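Local coordinates for membrane protein (PDB 5DL5) that forms a beta-barrel of the OprD porin family in the outer membrane and probably lets small solutes, including antibiotics, into the cell, at residues R396-Y401 and E418-L423; W353-V358 and R375-Q380; D42-A47 and I413-E418; F34-L39 and V53-I58. All coordinates share one frame; numbering follows the deposited sequence.

Contact 1 of 4, residues R396-Y401 and E418-L423. With C8E ((hydroxyethyloxy)tri(ethyloxy)octane), chain B.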
# COMPACT_ATOMS: atom_id res chain seq x y z
N ARG A 396 16.08 -4.46 -5.53
CA ARG A 396 15.85 -3.46 -4.45
C ARG A 396 16.42 -4.15 -3.26
O ARG A 396 16.04 -5.31 -2.98
CB ARG A 396 14.39 -3.33 -4.05
CG ARG A 396 13.67 -2.48 -4.98
CD ARG A 396 12.29 -2.03 -4.52
NE ARG A 396 11.39 -3.05 -3.99
CZ ARG A 396 10.68 -3.98 -4.64
NH1 ARG A 396 10.83 -4.24 -5.93
NH2 ARG A 396 9.83 -4.74 -3.96
N ILE A 397 17.33 -3.50 -2.55
CA ILE A 397 17.92 -3.98 -1.33
C ILE A 397 17.64 -2.86 -0.32
O ILE A 397 18.00 -1.73 -0.56
CB ILE A 397 19.43 -4.19 -1.35
CG1 ILE A 397 19.84 -5.33 -2.23
CG2 ILE A 397 19.92 -4.53 0.05
CD1 ILE A 397 19.53 -5.08 -3.68
N ARG A 398 17.01 -3.17 0.78
CA ARG A 398 16.65 -2.17 1.71
C ARG A 398 16.82 -2.65 3.14
O ARG A 398 16.67 -3.85 3.45
CB ARG A 398 15.25 -1.62 1.45
CG ARG A 398 14.10 -2.46 1.75
CD ARG A 398 12.73 -1.80 1.51
NE ARG A 398 12.05 -1.49 2.77
CZ ARG A 398 10.83 -0.95 2.84
NH1 ARG A 398 10.15 -0.67 1.73
NH2 ARG A 398 10.34 -0.57 3.99
N ASN A 399 17.21 -1.72 3.99
CA ASN A 399 17.41 -1.99 5.41
C ASN A 399 16.84 -0.87 6.30
O ASN A 399 16.93 0.35 5.96
CB ASN A 399 18.89 -2.12 5.67
CG ASN A 399 19.21 -2.23 7.17
OD1 ASN A 399 19.70 -1.27 7.82
ND2 ASN A 399 18.96 -3.38 7.73
N SER A 400 16.22 -1.30 7.42
CA SER A 400 15.71 -0.44 8.47
C SER A 400 16.32 -0.81 9.79
O SER A 400 16.27 -2.00 10.23
CB SER A 400 14.22 -0.52 8.57
OG SER A 400 13.73 0.18 7.49
N TYR A 401 16.91 0.19 10.42
CA TYR A 401 17.35 0.03 11.81
C TYR A 401 16.29 0.81 12.67
O TYR A 401 16.12 2.03 12.50
CB TYR A 401 18.85 0.44 11.98
CG TYR A 401 19.36 0.62 13.45
CD1 TYR A 401 19.25 1.87 14.05
CD2 TYR A 401 20.01 -0.38 14.17
CE1 TYR A 401 19.65 2.13 15.35
CE2 TYR A 401 20.47 -0.12 15.49
CZ TYR A 401 20.24 1.16 16.08
OH TYR A 401 20.63 1.60 17.36
N GLU A 418 15.80 -4.85 10.07
CA GLU A 418 15.01 -5.44 9.00
C GLU A 418 15.82 -5.40 7.74
O GLU A 418 16.41 -4.37 7.44
CB GLU A 418 13.72 -4.70 8.70
CG GLU A 418 12.92 -5.35 7.53
CD GLU A 418 11.55 -4.71 7.20
OE1 GLU A 418 11.50 -3.63 6.70
OE2 GLU A 418 10.49 -5.35 7.39
N TRP A 419 15.85 -6.48 7.00
CA TRP A 419 16.32 -6.40 5.58
C TRP A 419 15.24 -6.90 4.64
O TRP A 419 14.61 -7.94 4.98
CB TRP A 419 17.48 -7.33 5.37
CG TRP A 419 18.74 -6.81 5.93
CD1 TRP A 419 19.24 -7.08 7.16
CD2 TRP A 419 19.74 -6.02 5.25
NE1 TRP A 419 20.41 -6.47 7.32
CE2 TRP A 419 20.77 -5.81 6.18
CE3 TRP A 419 19.85 -5.47 3.96
CZ2 TRP A 419 21.93 -5.07 5.87
CZ3 TRP A 419 20.97 -4.68 3.66
CH2 TRP A 419 22.00 -4.49 4.62
N ARG A 420 15.15 -6.28 3.47
CA ARG A 420 14.26 -6.74 2.38
C ARG A 420 15.00 -6.69 1.10
O ARG A 420 15.66 -5.70 0.78
CB ARG A 420 12.98 -5.96 2.13
CG ARG A 420 12.18 -5.65 3.34
CD ARG A 420 10.86 -4.95 2.93
NE ARG A 420 10.25 -4.54 4.16
CZ ARG A 420 9.17 -3.73 4.26
NH1 ARG A 420 8.45 -3.33 3.19
NH2 ARG A 420 8.81 -3.35 5.46
N ILE A 421 14.91 -7.79 0.35
CA ILE A 421 15.48 -7.81 -0.95
C ILE A 421 14.42 -8.39 -1.93
O ILE A 421 13.85 -9.52 -1.62
CB ILE A 421 16.72 -8.70 -0.95
CG1 ILE A 421 17.70 -8.23 0.12
CG2 ILE A 421 17.35 -8.75 -2.33
CD1 ILE A 421 18.84 -9.15 0.35
N PHE A 422 14.30 -7.75 -3.13
CA PHE A 422 13.34 -8.14 -4.12
C PHE A 422 13.97 -8.02 -5.47
O PHE A 422 14.45 -6.98 -5.82
CB PHE A 422 12.09 -7.22 -4.06
CG PHE A 422 11.19 -7.53 -2.88
CD1 PHE A 422 10.30 -8.66 -2.92
CD2 PHE A 422 11.19 -6.72 -1.75
CE1 PHE A 422 9.46 -8.96 -1.85
CE2 PHE A 422 10.34 -7.05 -0.66
CZ PHE A 422 9.51 -8.22 -0.70
N LEU A 423 13.98 -9.13 -6.18
CA LEU A 423 14.27 -9.19 -7.59
C LEU A 423 12.95 -9.35 -8.40
O LEU A 423 12.25 -10.35 -8.23
CB LEU A 423 15.15 -10.43 -7.86
CG LEU A 423 15.45 -10.79 -9.31
CD1 LEU A 423 16.18 -9.60 -9.87
CD2 LEU A 423 16.27 -12.08 -9.49
C6 C8E B . 0.45 -13.42 10.75
C7 C8E B . 1.95 -13.23 10.38
C8 C8E B . 2.87 -12.74 11.52
O9 C8E B . 3.97 -11.85 11.09
C10 C8E B . 3.83 -10.62 11.80
C11 C8E B . 2.84 -9.70 11.07
O12 C8E B . 3.02 -8.35 11.43
C13 C8E B . 4.29 -7.74 11.12
C14 C8E B . 4.21 -7.02 9.80
O15 C8E B . 4.70 -5.68 9.84
C16 C8E B . 4.14 -4.76 10.79
C17 C8E B . 4.18 -3.41 10.09
O18 C8E B . 5.31 -3.48 9.16
C19 C8E B . 5.10 -2.80 7.91
C20 C8E B . 6.40 -2.83 7.12
O21 C8E B . 6.51 -1.97 5.95

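Contact 2 of 4, residues W353-V358 and R375-Q380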
# COMPACT_ATOMS: atom_id res chain seq x y z
N TRP A 353 19.73 5.63 -4.80
CA TRP A 353 19.93 5.40 -3.35
C TRP A 353 19.02 6.38 -2.60
O TRP A 353 18.98 7.58 -2.96
CB TRP A 353 21.41 5.56 -2.98
CG TRP A 353 21.67 5.63 -1.49
CD1 TRP A 353 21.20 4.77 -0.53
CD2 TRP A 353 22.47 6.60 -0.77
NE1 TRP A 353 21.65 5.12 0.69
CE2 TRP A 353 22.44 6.23 0.59
CE3 TRP A 353 23.25 7.70 -1.15
CZ2 TRP A 353 23.09 7.00 1.62
CZ3 TRP A 353 23.90 8.48 -0.13
CH2 TRP A 353 23.81 8.11 1.23
N THR A 354 18.31 5.87 -1.61
CA THR A 354 17.46 6.65 -0.74
C THR A 354 17.91 6.39 0.68
O THR A 354 18.17 5.19 1.07
CB THR A 354 15.95 6.26 -0.86
OG1 THR A 354 15.46 6.81 -2.05
CG2 THR A 354 15.11 6.98 0.26
N THR A 355 18.11 7.47 1.43
CA THR A 355 18.40 7.31 2.88
C THR A 355 17.39 8.24 3.57
O THR A 355 17.08 9.32 3.06
CB THR A 355 19.90 7.50 3.22
OG1 THR A 355 20.16 7.09 4.57
CG2 THR A 355 20.32 8.94 3.14
N ALA A 356 16.90 7.82 4.73
CA ALA A 356 15.97 8.61 5.46
C ALA A 356 16.07 8.32 6.95
O ALA A 356 16.51 7.23 7.39
CB ALA A 356 14.54 8.29 4.97
N PHE A 357 15.69 9.32 7.73
CA PHE A 357 15.59 9.24 9.18
C PHE A 357 14.22 9.81 9.60
O PHE A 357 13.88 10.84 9.10
CB PHE A 357 16.68 10.00 9.83
CG PHE A 357 16.55 10.03 11.31
CD1 PHE A 357 16.87 8.92 12.06
CD2 PHE A 357 16.10 11.19 11.98
CE1 PHE A 357 16.72 8.90 13.44
CE2 PHE A 357 15.99 11.19 13.38
CZ PHE A 357 16.29 10.03 14.09
N VAL A 358 13.45 9.04 10.38
CA VAL A 358 12.14 9.43 10.85
C VAL A 358 12.09 9.23 12.38
O VAL A 358 12.60 8.21 12.91
CB VAL A 358 10.98 8.59 10.23
CG1 VAL A 358 9.66 9.24 10.65
CG2 VAL A 358 11.16 8.52 8.72
N ARG A 375 12.10 5.58 16.44
CA ARG A 375 12.80 6.08 15.31
C ARG A 375 13.28 5.00 14.37
O ARG A 375 13.61 3.89 14.80
CB ARG A 375 14.07 6.84 15.81
CG ARG A 375 15.14 5.97 16.32
CD ARG A 375 16.30 6.83 16.83
NE ARG A 375 17.33 5.94 17.24
CZ ARG A 375 17.53 5.51 18.47
NH1 ARG A 375 16.78 5.95 19.49
NH2 ARG A 375 18.50 4.61 18.67
N GLU A 376 13.48 5.44 13.14
CA GLU A 376 13.85 4.58 12.08
C GLU A 376 14.84 5.23 11.15
O GLU A 376 14.61 6.34 10.66
CB GLU A 376 12.59 4.17 11.24
CG GLU A 376 12.88 2.99 10.33
CD GLU A 376 11.64 2.43 9.60
OE1 GLU A 376 11.87 1.74 8.57
OE2 GLU A 376 10.45 2.63 10.02
N PHE A 377 15.93 4.54 10.95
CA PHE A 377 16.95 4.82 9.91
C PHE A 377 16.82 3.82 8.71
O PHE A 377 16.95 2.58 8.87
CB PHE A 377 18.39 4.77 10.48
CG PHE A 377 19.46 5.23 9.47
CD1 PHE A 377 19.29 6.38 8.66
CD2 PHE A 377 20.70 4.49 9.30
CE1 PHE A 377 20.28 6.77 7.74
CE2 PHE A 377 21.70 4.92 8.40
CZ PHE A 377 21.50 6.04 7.63
N PHE A 378 16.51 4.36 7.55
CA PHE A 378 16.18 3.54 6.37
C PHE A 378 17.21 3.78 5.25
O PHE A 378 17.61 4.97 5.00
CB PHE A 378 14.78 4.02 5.91
CG PHE A 378 14.36 3.44 4.54
CD1 PHE A 378 13.81 2.15 4.48
CD2 PHE A 378 14.52 4.15 3.37
CE1 PHE A 378 13.40 1.62 3.23
CE2 PHE A 378 14.21 3.58 2.12
CZ PHE A 378 13.61 2.36 2.06
N ASN A 379 17.64 2.71 4.56
CA ASN A 379 18.41 2.84 3.35
C ASN A 379 17.87 1.89 2.31
O ASN A 379 17.52 0.73 2.64
CB ASN A 379 19.87 2.57 3.57
CG ASN A 379 20.54 3.70 4.32
OD1 ASN A 379 21.02 4.64 3.71
ND2 ASN A 379 20.51 3.64 5.67
N GLN A 380 17.77 2.38 1.09
CA GLN A 380 17.45 1.52 -0.02
C GLN A 380 18.34 1.83 -1.18
O GLN A 380 18.53 2.96 -1.53
CB GLN A 380 15.96 1.63 -0.43
CG GLN A 380 15.66 0.78 -1.66
CD GLN A 380 14.16 0.67 -1.90
OE1 GLN A 380 13.44 -0.01 -1.19
NE2 GLN A 380 13.70 1.38 -2.87

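Contact 3 of 4, residues D42-A47 and I413-E418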
# COMPACT_ATOMS: atom_id res chain seq x y z
N ASP A 42 15.20 -9.16 12.67
CA ASP A 42 15.92 -9.61 13.85
C ASP A 42 15.51 -8.75 15.00
O ASP A 42 15.66 -7.52 14.94
CB ASP A 42 17.42 -9.49 13.61
CG ASP A 42 17.87 -10.40 12.44
OD1 ASP A 42 17.09 -11.23 11.92
OD2 ASP A 42 19.02 -10.26 11.98
N LYS A 43 14.97 -9.34 16.03
CA LYS A 43 14.42 -8.59 17.19
C LYS A 43 15.21 -8.94 18.49
O LYS A 43 16.06 -9.80 18.47
CB LYS A 43 12.93 -8.81 17.26
CG LYS A 43 12.20 -8.50 15.94
CD LYS A 43 10.87 -7.92 16.31
CE LYS A 43 9.94 -7.76 15.13
NZ LYS A 43 8.60 -7.49 15.62
N LYS A 44 15.01 -8.25 19.60
CA LYS A 44 15.86 -8.55 20.78
C LYS A 44 15.41 -9.92 21.43
O LYS A 44 14.40 -10.55 20.98
CB LYS A 44 16.01 -7.38 21.72
CG LYS A 44 14.84 -6.43 21.91
CD LYS A 44 15.08 -5.49 23.10
CE LYS A 44 13.95 -4.51 23.19
NZ LYS A 44 13.69 -3.97 24.54
N GLN A 45 16.17 -10.46 22.37
CA GLN A 45 15.78 -11.74 23.04
C GLN A 45 14.34 -11.62 23.62
O GLN A 45 13.90 -10.54 23.98
CB GLN A 45 16.80 -12.13 24.15
CG GLN A 45 16.51 -11.59 25.54
CD GLN A 45 17.31 -12.24 26.65
OE1 GLN A 45 17.76 -13.37 26.53
NE2 GLN A 45 17.47 -11.53 27.76
N GLY A 46 13.56 -12.69 23.64
CA GLY A 46 12.19 -12.59 24.15
C GLY A 46 11.24 -12.10 23.12
O GLY A 46 10.06 -12.22 23.33
N ALA A 47 11.71 -11.53 21.99
CA ALA A 47 10.83 -11.25 20.84
C ALA A 47 11.13 -12.16 19.58
O ALA A 47 12.28 -12.56 19.37
CB ALA A 47 10.82 -9.74 20.51
N ILE A 413 5.83 -2.89 16.85
CA ILE A 413 6.80 -3.77 16.19
C ILE A 413 7.88 -4.15 17.14
O ILE A 413 8.19 -5.29 17.31
CB ILE A 413 7.42 -3.05 14.94
CG1 ILE A 413 6.29 -2.87 13.85
CG2 ILE A 413 8.53 -3.89 14.36
CD1 ILE A 413 6.66 -1.86 12.74
N GLY A 414 8.51 -3.20 17.82
CA GLY A 414 9.57 -3.65 18.74
C GLY A 414 10.94 -3.35 18.07
O GLY A 414 10.99 -3.21 16.84
N ASP A 415 12.03 -3.26 18.87
CA ASP A 415 13.31 -2.97 18.28
C ASP A 415 13.67 -4.03 17.22
O ASP A 415 13.54 -5.24 17.51
CB ASP A 415 14.42 -2.98 19.31
CG ASP A 415 14.32 -1.84 20.30
OD1 ASP A 415 13.47 -0.98 20.22
OD2 ASP A 415 15.18 -1.79 21.12
N THR A 416 14.19 -3.60 16.07
CA THR A 416 14.36 -4.43 14.88
C THR A 416 15.39 -3.89 13.92
O THR A 416 15.47 -2.69 13.71
CB THR A 416 13.03 -4.44 14.05
OG1 THR A 416 11.99 -5.04 14.83
CG2 THR A 416 13.16 -5.17 12.73
N ASN A 417 16.10 -4.82 13.32
CA ASN A 417 16.92 -4.65 12.18
C ASN A 417 16.21 -5.49 11.11
O ASN A 417 16.20 -6.72 11.19
CB ASN A 417 18.35 -5.21 12.49
CG ASN A 417 18.99 -4.51 13.76
OD1 ASN A 417 18.56 -3.43 14.22
ND2 ASN A 417 20.00 -5.15 14.35
N GLU A 418 15.80 -4.85 10.07
CA GLU A 418 15.01 -5.44 9.00
C GLU A 418 15.82 -5.40 7.74
O GLU A 418 16.41 -4.37 7.44
CB GLU A 418 13.72 -4.70 8.70
CG GLU A 418 12.92 -5.35 7.53
CD GLU A 418 11.55 -4.71 7.20
OE1 GLU A 418 11.50 -3.63 6.70
OE2 GLU A 418 10.49 -5.35 7.39

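Contact 4 of 4, residues F34-L39 and V53-I58. With C8E ((hydroxyethyloxy)tri(ethyloxy)octane), chain C.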
# COMPACT_ATOMS: atom_id res chain seq x y z
N PHE A 34 7.85 -11.96 -12.55
CA PHE A 34 8.49 -12.92 -11.62
C PHE A 34 9.19 -12.23 -10.46
O PHE A 34 10.04 -11.44 -10.66
CB PHE A 34 9.48 -13.74 -12.38
CG PHE A 34 8.87 -14.54 -13.47
CD1 PHE A 34 8.29 -15.75 -13.16
CD2 PHE A 34 8.87 -14.10 -14.76
CE1 PHE A 34 7.77 -16.56 -14.14
CE2 PHE A 34 8.37 -14.92 -15.79
CZ PHE A 34 7.79 -16.16 -15.48
N ARG A 35 8.82 -12.53 -9.25
CA ARG A 35 9.36 -11.80 -8.13
C ARG A 35 9.95 -12.77 -7.15
O ARG A 35 9.28 -13.75 -6.76
CB ARG A 35 8.24 -11.06 -7.41
CG ARG A 35 8.70 -10.48 -6.11
CD ARG A 35 7.62 -9.56 -5.59
NE ARG A 35 7.68 -8.26 -6.18
CZ ARG A 35 6.67 -7.42 -6.22
NH1 ARG A 35 5.46 -7.76 -5.66
NH2 ARG A 35 6.87 -6.22 -6.79
N THR A 36 11.23 -12.57 -6.85
CA THR A 36 11.87 -13.33 -5.79
C THR A 36 11.98 -12.36 -4.60
O THR A 36 12.57 -11.26 -4.71
CB THR A 36 13.29 -13.76 -6.22
OG1 THR A 36 13.30 -14.21 -7.57
CG2 THR A 36 13.86 -14.82 -5.32
N GLY A 37 11.53 -12.81 -3.44
CA GLY A 37 11.69 -11.99 -2.21
C GLY A 37 12.27 -12.65 -0.98
O GLY A 37 12.22 -13.85 -0.79
N TYR A 38 12.79 -11.79 -0.12
CA TYR A 38 13.51 -12.10 1.08
C TYR A 38 13.15 -10.99 2.04
O TYR A 38 13.37 -9.80 1.69
CB TYR A 38 14.95 -11.94 0.74
CG TYR A 38 15.94 -12.19 1.85
CD1 TYR A 38 16.29 -11.19 2.75
CD2 TYR A 38 16.58 -13.41 1.97
CE1 TYR A 38 17.22 -11.41 3.77
CE2 TYR A 38 17.50 -13.65 2.99
CZ TYR A 38 17.80 -12.63 3.88
OH TYR A 38 18.69 -12.89 4.88
N LEU A 39 12.63 -11.31 3.23
CA LEU A 39 12.35 -10.32 4.24
C LEU A 39 12.65 -10.97 5.59
O LEU A 39 12.09 -12.00 5.94
CB LEU A 39 10.88 -9.88 4.15
CG LEU A 39 10.41 -8.65 4.94
CD1 LEU A 39 9.04 -8.06 4.41
CD2 LEU A 39 10.42 -8.90 6.42
N VAL A 53 11.31 -16.29 2.72
CA VAL A 53 11.93 -16.29 1.38
C VAL A 53 11.01 -17.08 0.45
O VAL A 53 10.52 -18.19 0.84
CB VAL A 53 13.35 -16.88 1.33
CG1 VAL A 53 13.99 -16.58 -0.03
CG2 VAL A 53 14.24 -16.37 2.46
N ALA A 54 10.76 -16.50 -0.77
CA ALA A 54 9.79 -17.01 -1.71
C ALA A 54 9.94 -16.49 -3.16
O ALA A 54 10.69 -15.53 -3.39
CB ALA A 54 8.37 -16.76 -1.17
N GLN A 55 9.37 -17.25 -4.13
CA GLN A 55 9.37 -16.93 -5.53
C GLN A 55 7.93 -16.89 -6.00
O GLN A 55 7.16 -17.82 -5.67
CB GLN A 55 10.11 -17.99 -6.32
CG GLN A 55 10.05 -17.79 -7.84
CD GLN A 55 10.83 -16.60 -8.31
OE1 GLN A 55 11.99 -16.46 -7.90
NE2 GLN A 55 10.20 -15.69 -9.10
N SER A 56 7.57 -15.86 -6.76
CA SER A 56 6.20 -15.72 -7.27
C SER A 56 6.24 -15.49 -8.71
O SER A 56 7.22 -14.95 -9.25
CB SER A 56 5.53 -14.45 -6.67
OG SER A 56 5.29 -14.84 -5.35
N ALA A 57 5.12 -15.81 -9.34
CA ALA A 57 4.85 -15.40 -10.73
C ALA A 57 3.47 -14.75 -10.71
O ALA A 57 2.49 -15.39 -10.36
CB ALA A 57 4.86 -16.56 -11.71
N ILE A 58 3.40 -13.50 -11.14
CA ILE A 58 2.15 -12.71 -10.96
C ILE A 58 1.67 -12.39 -12.35
O ILE A 58 2.40 -11.77 -13.11
CB ILE A 58 2.41 -11.42 -10.20
CG1 ILE A 58 3.01 -11.77 -8.77
CG2 ILE A 58 1.09 -10.61 -10.17
CD1 ILE A 58 3.95 -10.72 -8.23
C8 C8E C . -1.06 -23.89 -5.97
O9 C8E C . 0.21 -24.20 -6.52
C10 C8E C . 1.06 -23.10 -6.91
C11 C8E C . 2.22 -23.56 -7.79
O12 C8E C . 2.93 -22.45 -8.36
C13 C8E C . 3.08 -22.51 -9.79
C14 C8E C . 4.01 -21.42 -10.35
O15 C8E C . 5.16 -21.37 -9.53
C16 C8E C . 5.87 -20.12 -9.47
C17 C8E C . 6.51 -19.82 -10.79
O18 C8E C . 7.64 -18.97 -10.56
C19 C8E C . 8.86 -19.73 -10.62
C20 C8E C . 9.67 -19.39 -11.81
O21 C8E C . 10.95 -19.95 -11.51
O HOH W 1 12.01 -13.28 -9.82

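Contact 1 of 4, residues R396-Y401 and E418-L423
Three antiparallel hydrogen-bonded pairs, Arg396 with Phe422, Arg398 with Arg420 and Ser400 with Glu418, join the two strands through six N-H to O=C bonds; Arg398 N gives to Arg420 O at 2.9 Å. Charge dominates the face bearing Arg398, Arg420 and Glu418. The two guanidiniums lie flat on each other, centres 3.6 Å apart and planes at 10°, both chains running the same way. Arginine suits such pairing because its flat cation can stack, and the bend of Arg398 at chi3 (-108°) lays its plane over Arg420. The like charges are probably eased by Glu418, whose OE1 takes a hydrogen bond from Arg420 NH2 at 3.0 Å within a salt bridge, while its OE2 pairs with Arg41. Detergent C8E O21 lies at the edge of the Arg420 guanidinium and accepts a straight bond from NH2 at 2.7 Å. On the same face, Arg396 NH2 touches Phe422 CD2 at 3.3 Å, and NH1 is salt-bridged to Asp424. The other face is mostly apolar: Asn399 CB sits over the six-membered ring of Trp419 in a CH-pi contact, ND2 also lies over the indole, and Ile397 CG2 meets its edge. Strand 371-384 flanks 394-404, and strand 29-43 flanks 416-428.

Contact 2 of 4, residues W353-V358 and R375-Q380
Asn379 OD1 is the hub of the first shell, gripped by two donors from the facing strand. Trp353 NE1 reaches it at 3.1 Å along a lone pair, the amide nearly coplanar with the indole, so this bond helps fix the rotation of both flat groups. Thr355 OG1 donates to the same oxygen at 2.7 Å, but from above the carbonyl plane. Asparagine fits here because one short amide oxygen can serve both neighbours; its CG lies anti to the carbonyl carbon (chi1 -73°), while Thr355 OG1 is anti to its own backbone N (chi1 -169°). Thr355 OG1 also touches Phe377 CE1 at 3.2 Å, and Asn379 ND2 lies 3.2 Å above the plane of the Phe377 ring, offset toward its rim. Farther along, Phe357 CE1 rests against the aliphatic Arg375 CD at 4.0 Å. On the opposite face, the short methyl of Ala356 lets Phe378 pack close, and its ring edge meets Thr354 CG2 at 4.0 Å.

Beneath these side chains, six backbone bonds set the register, the straightest being Phe378 N to Ala356 O at 2.9 Å, with an N-H...O angle of 177°. Farther out, Glu376 is held by Ser400 OG and the backbone N of Met323 and Ser324, and Tyr322 meets the Phe378 ring. Such an antiparallel hairpin, formed by strands 351-365 and 371-384, is the repeating unit of the porin beta-barrel wall.

Contact 3 of 4, residues D42-A47 and I413-E418
The tight part lies where strand 29-43 runs beside the start of strand 416-428. Asp42 and Asn417 form an antiparallel hydrogen-bonded pair: Asp42 N gives to Asn417 O at 3.0 Å in a nearly straight bond, and Asn417 N returns a longer one to Asp42 O at 3.2 Å. Lys43 then lies alongside Thr416, its CE 3.4 Å from Thr416 OG1. Lysine suits the place because its long chain, bent at chi2 (-145°), carries NZ past the strand to Ile413 O at 2.8 Å, approaching from above the carbonyl plane. Thr416 OG1 itself donates to Gly414 O at 2.9 Å, bracing the bend before the strand, where the positive phi of Gly414 suits glycine.

The loose side begins at Lys44. Its extended chain crosses Asp415 obliquely, with CE 3.6 Å from OD2, and NZ stays 4.3 Å from that oxygen, beyond a salt bridge; Asp415 OD1 instead accepts from Ala404 N. Beyond this the chain leaves the contact in an exposed type II turn from Lys44 to Ala47, with glycine at its third position. This pairing of the N-terminal strand with the C-terminal one closes the porin beta-barrel.

Contact 4 of 4, residues F34-L39 and V53-I58
Strands 34-39 and 53-58 run antiparallel, 162° between their directions, and form part of a beta-hairpin in the porin barrel wall, with Arg35-Ser56 and Gly37-Ala54 as the hydrogen-bonded pairs. Ser56 N gives to Arg35 O at 2.7 Å, nearly along the C=O axis. Gly37 and Ala54 keep their part of the face slim, and Phe422 of the next strand packs against Gly37. On this same face the Arg35 chain, extended as far as CD and turned at chi3, brings NE to a salt bridge with Asp424, and Ser56 OG bonds to Ser81.

The other face carries Phe34, Thr36, Tyr38, Val53, Gln55 and Ala57. Phe34 CE1 rests on Ala57 CB at 3.8 Å, where a small methyl leaves room for the ring, and Tyr38 CD2 meets Val53 CG2 at the same separation. Detergent C8E packs at the Phe34-Ala57 end, its C19 3.6 Å from Gln55 CG. Between these apolar pairs Gln55, bent at chi2 (69°), folds its amide across the neighbouring strand. Its NE2 donates to Ser56 O at 3.1 Å, so that carbonyl serves two donors, and also to a water that itself donates to Thr36 OG1. Thr36 OG1 in turn donates to Gln55 OE1 at 2.6 Å, on a lone pair in the amide plane.

Overall arrangement
All four contacts belong to one run of neighbouring strands in the barrel wall, in the order 351-365, 371-384, 394-404, 416-428, 29-43 and 50-62. Contact 4 comes first along the chain, contact 2 later and contact 1 after it; contact 3 spans the chain, joining its first strand to its last across 365 intervening residues. Contacts 1, 2 and 4 lie within hairpins of successive strands, whereas contact 3 closes the barrel. Contacts 1 and 2 have centres 11 Å apart and meet through Ser400 and Glu376; contacts 1 and 3 share Glu418. Contacts 2 and 4 lie about 23 Å apart, centre to centre, without touching. Local hairpins and one long-range seam thus complete the channel wall.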